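Arabinan-endo 1,5-alpha-l-arabinase (PDB 1UV4) cleaves internal alpha-1,5-L-arabinofuranosidic linkages in linear and branched arabinan, helping to break down the plant cell wall. Local coordinates at residues I174-P187 with L198-T212. Numbering follows the deposited sequence.
Sequences IAARPNNGGALEAP and LMVSFDKCCDGVNST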
ATOM      1  N   ILE A 174      -2.471 -13.307   6.718  1.00 12.02           N
ATOM      2  CA  ILE A 174      -2.793 -12.417   7.850  1.00 11.89           C
ATOM      3  C   ILE A 174      -4.131 -11.683   7.796  1.00 11.94           C
ATOM      4  O   ILE A 174      -4.594 -11.193   8.832  1.00 12.18           O
ATOM      5  CB  ILE A 174      -1.638 -11.412   8.136  1.00 13.34           C
ATOM      6  CG1 ILE A 174      -1.334 -10.519   6.956  1.00 12.74           C
ATOM      7  CG2 ILE A 174      -0.395 -12.157   8.636  1.00 13.72           C
ATOM      8  CD1 ILE A 174      -0.337  -9.401   7.285  1.00 13.68           C
ATOM      9  N   ALA A 175      -4.794 -11.634   6.628  1.00 12.44           N
ATOM     10  CA  ALA A 175      -6.165 -11.112   6.569  1.00 12.16           C
ATOM     11  C   ALA A 175      -6.862 -11.663   5.363  1.00 12.70           C
ATOM     12  O   ALA A 175      -6.247 -11.874   4.330  1.00 13.08           O
ATOM     13  CB  ALA A 175      -6.240  -9.545   6.567  1.00 12.45           C
ATOM     14  N   ALA A 176      -8.149 -11.952   5.529  1.00 12.25           N
ATOM     15  CA  ALA A 176      -8.963 -12.508   4.433  1.00 12.32           C
ATOM     16  C   ALA A 176     -10.418 -12.098   4.636  1.00 11.76           C
ATOM     17  O   ALA A 176     -10.850 -11.796   5.744  1.00 12.26           O
ATOM     18  CB  ALA A 176      -8.835 -14.026   4.452  1.00 12.08           C
ATOM     19  N   ARG A 177     -11.217 -12.149   3.566  1.00 11.56           N
ATOM     20  CA  ARG A 177     -12.656 -11.987   3.668  1.00 12.20           C
ATOM     21  C   ARG A 177     -13.349 -13.135   2.946  1.00 13.29           C
ATOM     22  O   ARG A 177     -13.940 -12.947   1.898  1.00 12.88           O
ATOM     23  CB  ARG A 177     -13.138 -10.663   3.122  1.00 12.03           C
ATOM     24  CG  ARG A 177     -12.531  -9.441   3.825  1.00 13.16           C
ATOM     25  CD  ARG A 177     -13.115  -8.176   3.293  1.00 14.53           C
ATOM     26  NE  ARG A 177     -14.434  -7.900   3.806  1.00 14.72           N
ATOM     27  CZ  ARG A 177     -15.277  -7.036   3.269  1.00 14.49           C
ATOM     28  NH1 ARG A 177     -14.956  -6.384   2.151  1.00 14.50           N
ATOM     29  NH2 ARG A 177     -16.459  -6.832   3.833  1.00 17.44           N
ATOM     30  N   PRO A 178     -13.302 -14.320   3.560  1.00 14.89           N
ATOM     31  CA  PRO A 178     -13.784 -15.556   2.903  1.00 14.93           C
ATOM     32  C   PRO A 178     -15.252 -15.503   2.524  1.00 15.70           C
ATOM     33  O   PRO A 178     -15.624 -16.182   1.531  1.00 15.98           O
ATOM     34  CB  PRO A 178     -13.517 -16.636   3.954  1.00 16.16           C
ATOM     35  CG  PRO A 178     -13.313 -15.911   5.235  1.00 16.87           C
ATOM     36  CD  PRO A 178     -12.764 -14.595   4.905  1.00 15.75           C
ATOM     37  N   ASN A 179     -16.058 -14.728   3.262  1.00 14.29           N
ATOM     38  CA  ASN A 179     -17.499 -14.644   3.002  1.00 15.36           C
ATOM     39  C   ASN A 179     -17.936 -13.343   2.338  1.00 14.98           C
ATOM     40  O   ASN A 179     -19.129 -13.122   2.107  1.00 15.91           O
ATOM     41  CB  ASN A 179     -18.290 -14.976   4.288  1.00 16.18           C
ATOM     42  CG  ASN A 179     -18.128 -16.443   4.685  1.00 18.55           C
ATOM     43  OD1 ASN A 179     -17.599 -16.750   5.742  1.00 22.32           O
ATOM     44  ND2 ASN A 179     -18.581 -17.363   3.817  1.00 22.22           N
ATOM     45  N   ASN A 180     -16.979 -12.516   1.926  1.00 14.88           N
ATOM     46  CA  ASN A 180     -17.292 -11.294   1.180  1.00 15.47           C
ATOM     47  C   ASN A 180     -16.383 -11.183  -0.045  1.00 16.15           C
ATOM     48  O   ASN A 180     -15.840 -10.121  -0.350  1.00 15.61           O
ATOM     49  CB  ASN A 180     -17.127 -10.041   2.072  1.00 15.90           C
ATOM     50  CG  ASN A 180     -18.239  -9.848   3.076  1.00 17.85           C
ATOM     51  OD1 ASN A 180     -19.265  -9.208   2.800  1.00 20.41           O
ATOM     52  ND2 ASN A 180     -18.041 -10.393   4.271  1.00 21.80           N
ATOM     53  N   GLY A 181     -16.196 -12.318  -0.715  1.00 14.39           N
ATOM     54  CA  GLY A 181     -15.533 -12.371  -1.987  1.00 14.29           C
ATOM     55  C   GLY A 181     -14.066 -12.074  -2.000  1.00 12.34           C
ATOM     56  O   GLY A 181     -13.487 -11.825  -3.070  1.00 13.55           O
ATOM     57  N   GLY A 182     -13.422 -12.105  -0.827  1.00 10.02           N
ATOM     58  CA  GLY A 182     -12.029 -11.723  -0.709  1.00  9.56           C
ATOM     59  C   GLY A 182     -11.798 -10.259  -0.969  1.00 10.76           C
ATOM     60  O   GLY A 182     -10.701  -9.857  -1.294  1.00 11.08           O
ATOM     61  N   ALA A 183     -12.807  -9.418  -0.743  1.00 10.01           N
ATOM     62  CA  ALA A 183     -12.717  -8.030  -1.139  1.00 10.50           C
ATOM     63  C   ALA A 183     -11.961  -7.184  -0.132  1.00 10.77           C
ATOM     64  O   ALA A 183     -12.524  -6.361   0.604  1.00 11.30           O
ATOM     65  CB  ALA A 183     -14.099  -7.478  -1.423  1.00 11.06           C
ATOM     66  N   LEU A 184     -10.657  -7.401  -0.086  1.00 11.36           N
ATOM     67  CA  LEU A 184      -9.753  -6.575   0.688  1.00 11.64           C
ATOM     68  C   LEU A 184      -8.391  -6.491  -0.017  1.00 11.16           C
ATOM     69  O   LEU A 184      -8.082  -7.337  -0.860  1.00 10.68           O
ATOM     70  CB  LEU A 184      -9.584  -7.081   2.117  1.00 11.21           C
ATOM     71  CG  LEU A 184      -8.634  -8.264   2.345  1.00 11.54           C
ATOM     72  CD1 LEU A 184      -8.486  -8.505   3.847  1.00 12.94           C
ATOM     73  CD2 LEU A 184      -9.115  -9.458   1.659  1.00 13.77           C
ATOM     74  N   GLU A 185      -7.652  -5.432   0.286  1.00 11.89           N
ATOM     75  CA  GLU A 185      -6.398  -5.122  -0.391  1.00 12.39           C
ATOM     76  C   GLU A 185      -5.552  -4.179   0.430  1.00 11.95           C
ATOM     77  O   GLU A 185      -5.960  -3.686   1.457  1.00 12.21           O
ATOM     78  CB  GLU A 185      -6.687  -4.478  -1.762  1.00 12.14           C
ATOM     79  CG  GLU A 185      -7.355  -3.106  -1.672  1.00 13.59           C
ATOM     80  CD  GLU A 185      -7.330  -2.267  -2.961  1.00 19.40           C
ATOM     81  OE1 GLU A 185      -8.160  -2.539  -3.833  1.00 15.89           O
ATOM     82  OE2 GLU A 185      -6.546  -1.273  -3.106  1.00 18.92           O
ATOM     83  N   ALA A 186      -4.355  -3.932  -0.066  1.00 12.64           N
ATOM     84  CA  ALA A 186      -3.617  -2.707   0.320  1.00 13.35           C
ATOM     85  C   ALA A 186      -3.269  -2.709   1.795  1.00 12.71           C
ATOM     86  O   ALA A 186      -3.565  -1.794   2.514  1.00 13.81           O
ATOM     87  CB  ALA A 186      -4.398  -1.458  -0.064  1.00 14.94           C
ATOM     88  N   PRO A 187      -2.509  -3.685   2.228  1.00 12.31           N
ATOM     89  CA  PRO A 187      -2.103  -3.660   3.631  1.00 12.50           C
ATOM     90  C   PRO A 187      -1.122  -2.536   3.981  1.00 11.44           C
ATOM     91  O   PRO A 187      -0.321  -2.094   3.190  1.00 11.87           O
ATOM     92  CB  PRO A 187      -1.427  -5.012   3.802  1.00 13.46           C
ATOM     93  CG  PRO A 187      -0.825  -5.275   2.467  1.00 13.06           C
ATOM     94  CD  PRO A 187      -1.910  -4.812   1.494  1.00 13.32           C
ATOM     95  N   LEU A 198      -2.280  -4.059  11.765  1.00 12.58           N
ATOM     96  CA  LEU A 198      -2.546  -4.229  10.335  1.00 12.60           C
ATOM     97  C   LEU A 198      -3.777  -3.404   9.960  1.00 13.04           C
ATOM     98  O   LEU A 198      -4.826  -3.546  10.575  1.00 13.65           O
ATOM     99  CB  LEU A 198      -2.807  -5.666  10.009  1.00 12.98           C
ATOM    100  CG  LEU A 198      -3.188  -5.960   8.559  1.00 14.15           C
ATOM    101  CD1 LEU A 198      -2.069  -5.651   7.575  1.00 14.15           C
ATOM    102  CD2 LEU A 198      -3.582  -7.433   8.436  1.00 13.66           C
ATOM    103  N   MET A 199      -3.649  -2.514   8.995  1.00 13.09           N
ATOM    104  CA  MET A 199      -4.782  -1.887   8.353  1.00 13.00           C
ATOM    105  C   MET A 199      -4.905  -2.420   6.930  1.00 12.84           C
ATOM    106  O   MET A 199      -3.905  -2.667   6.272  1.00 13.81           O
ATOM    107  CB  MET A 199      -4.621  -0.382   8.268  1.00 14.57           C
ATOM    108  CG  MET A 199      -4.419   0.287   9.539  1.00 15.29           C
ATOM    109  SD  MET A 199      -4.432   2.113   9.290  1.00 21.77           S
ATOM    110  CE  MET A 199      -4.260   2.690  10.940  1.00 18.50           C
ATOM    111  N   VAL A 200      -6.138  -2.637   6.481  1.00 12.65           N
ATOM    112  CA  VAL A 200      -6.406  -3.038   5.114  1.00 13.57           C
ATOM    113  C   VAL A 200      -7.529  -2.150   4.566  1.00 12.50           C
ATOM    114  O   VAL A 200      -8.252  -1.500   5.313  1.00 13.45           O
ATOM    115  CB  VAL A 200      -6.805  -4.527   4.999  1.00 13.05           C
ATOM    116  CG1 VAL A 200      -5.743  -5.395   5.552  1.00 14.10           C
ATOM    117  CG2 VAL A 200      -8.120  -4.799   5.704  1.00 14.92           C
ATOM    118  N   SER A 201      -7.604  -2.043   3.245  1.00 12.32           N
ATOM    119  CA  SER A 201      -8.779  -1.495   2.588  1.00 12.16           C
ATOM    120  C   SER A 201      -9.781  -2.621   2.325  1.00 12.63           C
ATOM    121  O   SER A 201      -9.413  -3.625   1.736  1.00 12.69           O
ATOM    122  CB  SER A 201      -8.357  -0.837   1.279  1.00 12.49           C
ATOM    123  OG  SER A 201      -7.487   0.247   1.525  1.00 14.03           O
ATOM    124  N   PHE A 202     -11.009  -2.482   2.803  1.00 12.81           N
ATOM    125  CA  PHE A 202     -12.116  -3.332   2.384  1.00 12.84           C
ATOM    126  C   PHE A 202     -12.643  -2.691   1.099  1.00 13.81           C
ATOM    127  O   PHE A 202     -12.826  -1.473   1.056  1.00 15.57           O
ATOM    128  CB  PHE A 202     -13.245  -3.349   3.437  1.00 12.58           C
ATOM    129  CG  PHE A 202     -13.028  -4.275   4.608  1.00 13.30           C
ATOM    130  CD1 PHE A 202     -11.876  -5.036   4.751  1.00 12.29           C
ATOM    131  CD2 PHE A 202     -13.999  -4.342   5.588  1.00 15.06           C
ATOM    132  CE1 PHE A 202     -11.675  -5.848   5.864  1.00 14.52           C
ATOM    133  CE2 PHE A 202     -13.841  -5.189   6.674  1.00 15.65           C
ATOM    134  CZ  PHE A 202     -12.679  -5.955   6.804  1.00 14.33           C
ATOM    135  N   ASP A 203     -12.895  -3.487   0.082  1.00 13.80           N
ATOM    136  CA  ASP A 203     -13.345  -3.002  -1.225  1.00 13.65           C
ATOM    137  C   ASP A 203     -14.781  -3.433  -1.419  1.00 13.69           C
ATOM    138  O   ASP A 203     -15.286  -4.273  -0.712  1.00 14.49           O
ATOM    139  CB  ASP A 203     -12.535  -3.665  -2.357  1.00 13.62           C
ATOM    140  CG  ASP A 203     -11.086  -3.195  -2.442  1.00 16.18           C
ATOM    141  OD1 ASP A 203     -10.698  -2.222  -1.763  1.00 15.36           O
ATOM    142  OD2 ASP A 203     -10.254  -3.793  -3.180  1.00 17.76           O
ATOM    143  N   LYS A 204     -15.432  -2.842  -2.400  1.00 14.91           N
ATOM    144  CA  LYS A 204     -16.717  -3.349  -2.845  1.00 16.19           C
ATOM    145  C   LYS A 204     -16.501  -4.649  -3.597  1.00 17.14           C
ATOM    146  O   LYS A 204     -15.689  -4.719  -4.519  1.00 16.67           O
ATOM    147  CB  LYS A 204     -17.422  -2.306  -3.698  1.00 17.48           C
ATOM    148  CG  LYS A 204     -18.039  -1.196  -2.835  1.00 21.48           C
ATOM    149  CD  LYS A 204     -17.449   0.190  -3.148  1.00 27.98           C
ATOM    150  CE  LYS A 204     -18.565   1.256  -3.298  1.00 30.38           C
ATOM    151  NZ  LYS A 204     -18.061   2.543  -3.899  1.00 32.76           N
ATOM    152  N   CYS A 205     -17.235  -5.685  -3.203  1.00 17.05           N
ATOM    153  CA  CYS A 205     -17.021  -7.029  -3.752  1.00 18.23           C
ATOM    154  C   CYS A 205     -17.815  -7.271  -5.013  1.00 17.59           C
ATOM    155  O   CYS A 205     -17.477  -8.133  -5.832  1.00 18.51           O
ATOM    156  CB  CYS A 205     -17.480  -8.071  -2.733  1.00 17.62           C
ATOM    157  SG  CYS A 205     -19.243  -7.980  -2.370  1.00 21.70           S
ATOM    158  N   CYS A 206     -18.918  -6.546  -5.143  1.00 18.23           N
ATOM    159  CA  CYS A 206     -20.035  -7.052  -5.917  1.00 18.48           C
ATOM    160  C   CYS A 206     -20.634  -6.115  -6.953  1.00 18.74           C
ATOM    161  O   CYS A 206     -21.675  -6.445  -7.554  1.00 18.11           O
ATOM    162  CB  CYS A 206     -21.108  -7.541  -4.942  1.00 18.36           C
ATOM    163  SG  CYS A 206     -20.421  -8.784  -3.819  1.00 19.76           S
ATOM    164  N   ASP A 207     -19.942  -4.996  -7.201  1.00 19.14           N
ATOM    165  CA  ASP A 207     -20.414  -3.988  -8.156  1.00 19.46           C
ATOM    166  C   ASP A 207     -19.672  -4.003  -9.498  1.00 19.70           C
ATOM    167  O   ASP A 207     -19.942  -3.168 -10.359  1.00 21.16           O
ATOM    168  CB  ASP A 207     -20.344  -2.584  -7.525  1.00 18.68           C
ATOM    169  CG  ASP A 207     -18.933  -2.147  -7.213  1.00 20.20           C
ATOM    170  OD1 ASP A 207     -17.994  -2.991  -7.311  1.00 18.02           O
ATOM    171  OD2 ASP A 207     -18.680  -0.981  -6.844  1.00 17.62           O
ATOM    172  N   GLY A 208     -18.753  -4.942  -9.692  1.00 19.54           N
ATOM    173  CA  GLY A 208     -18.003  -5.022 -10.946  1.00 19.25           C
ATOM    174  C   GLY A 208     -16.896  -3.982 -11.130  1.00 18.94           C
ATOM    175  O   GLY A 208     -16.296  -3.919 -12.199  1.00 19.67           O
ATOM    176  N   VAL A 209     -16.623  -3.181 -10.104  1.00 18.11           N
ATOM    177  CA  VAL A 209     -15.609  -2.122 -10.173  1.00 18.08           C
ATOM    178  C   VAL A 209     -14.581  -2.358  -9.081  1.00 17.01           C
ATOM    179  O   VAL A 209     -13.370  -2.207  -9.326  1.00 17.88           O
ATOM    180  CB  VAL A 209     -16.223  -0.700 -10.007  1.00 18.17           C
ATOM    181  CG1 VAL A 209     -15.116   0.397  -9.903  1.00 18.48           C
ATOM    182  CG2 VAL A 209     -17.198  -0.374 -11.143  1.00 19.75           C
ATOM    183  N   ASN A 210     -15.044  -2.703  -7.874  1.00 16.31           N
ATOM    184  CA  ASN A 210     -14.145  -3.112  -6.791  1.00 15.11           C
ATOM    185  C   ASN A 210     -13.181  -2.047  -6.310  1.00 16.21           C
ATOM    186  O   ASN A 210     -12.062  -2.372  -5.894  1.00 17.34           O
ATOM    187  CB  ASN A 210     -13.379  -4.383  -7.182  1.00 14.99           C
ATOM    188  CG  ASN A 210     -14.260  -5.422  -7.829  1.00 15.23           C
ATOM    189  OD1 ASN A 210     -13.975  -5.892  -8.926  1.00 17.20           O
ATOM    190  ND2 ASN A 210     -15.356  -5.776  -7.160  1.00 15.04           N
ATOM    191  N   SER A 211     -13.651  -0.800  -6.264  1.00 15.18           N
ATOM    192  CA  SER A 211     -12.897   0.252  -5.619  1.00 16.06           C
ATOM    193  C   SER A 211     -12.876   0.057  -4.112  1.00 15.00           C
ATOM    194  O   SER A 211     -13.613  -0.730  -3.522  1.00 14.37           O
ATOM    195  CB  SER A 211     -13.467   1.623  -5.942  1.00 17.77           C
ATOM    196  OG  SER A 211     -12.435   2.594  -5.696  1.00 23.14           O
ATOM    197  N   THR A 212     -11.979   0.794  -3.469  1.00 14.25           N
ATOM    198  CA  THR A 212     -11.936   0.810  -2.032  1.00 13.62           C
ATOM    199  C   THR A 212     -13.221   1.429  -1.466  1.00 13.28           C
ATOM    200  O   THR A 212     -13.871   2.220  -2.100  1.00 14.37           O
ATOM    201  CB  THR A 212     -10.738   1.606  -1.523  1.00 13.90           C
ATOM    202  OG1 THR A 212     -10.733   2.889  -2.139  1.00 13.46           O
ATOM    203  CG2 THR A 212      -9.417   0.944  -1.878  1.00 14.42           C
TER
HETATM  204  O   HOH W   1      -9.545  -1.117  -5.749  1.00 27.18           O
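Glu185, assigned as the catalytic proton donor, pairs through both its backbone N and O with Ser201, in the antiparallel hairpin that forms the first two strands of one propeller blade. Its side chain leaves the strand on the same face as that of Ser201. Glu185 CB lies 3.9 Å from Asp203 OD2. Glu185 CG, placed between the backbone N and carbonyl carbon (chi1 66°), and Glu185 CD each come within 3.3 Å of Asp203 OD2. At the tip the branches part. Glu185 OE1 is 2.5 Å from Asp203 OD2, and a water bridges it to Asn210 O. The two carboxylate planes are turned 77° apart. Glu185 OE2 faces Thr212 CG2 at 3.8 Å. Asp133, inferred to modulate the pKa of the catalytic glutamate, also touches this side chain.

On the opposite face of the sheet, the guanidinium of Arg177 lies flat on the Phe202 ring, group centres 4.0 Å apart and planes within 3°, with its CD over the same face. Arg177 NH1 donates to Ala183 O at 2.9 Å, holding the loop onto its own carbonyl. Asp203 N reaches that oxygen from the other side of its plane; this bond and the cation-pi stack link the loop entering the Glu185 strand to strand 198-203.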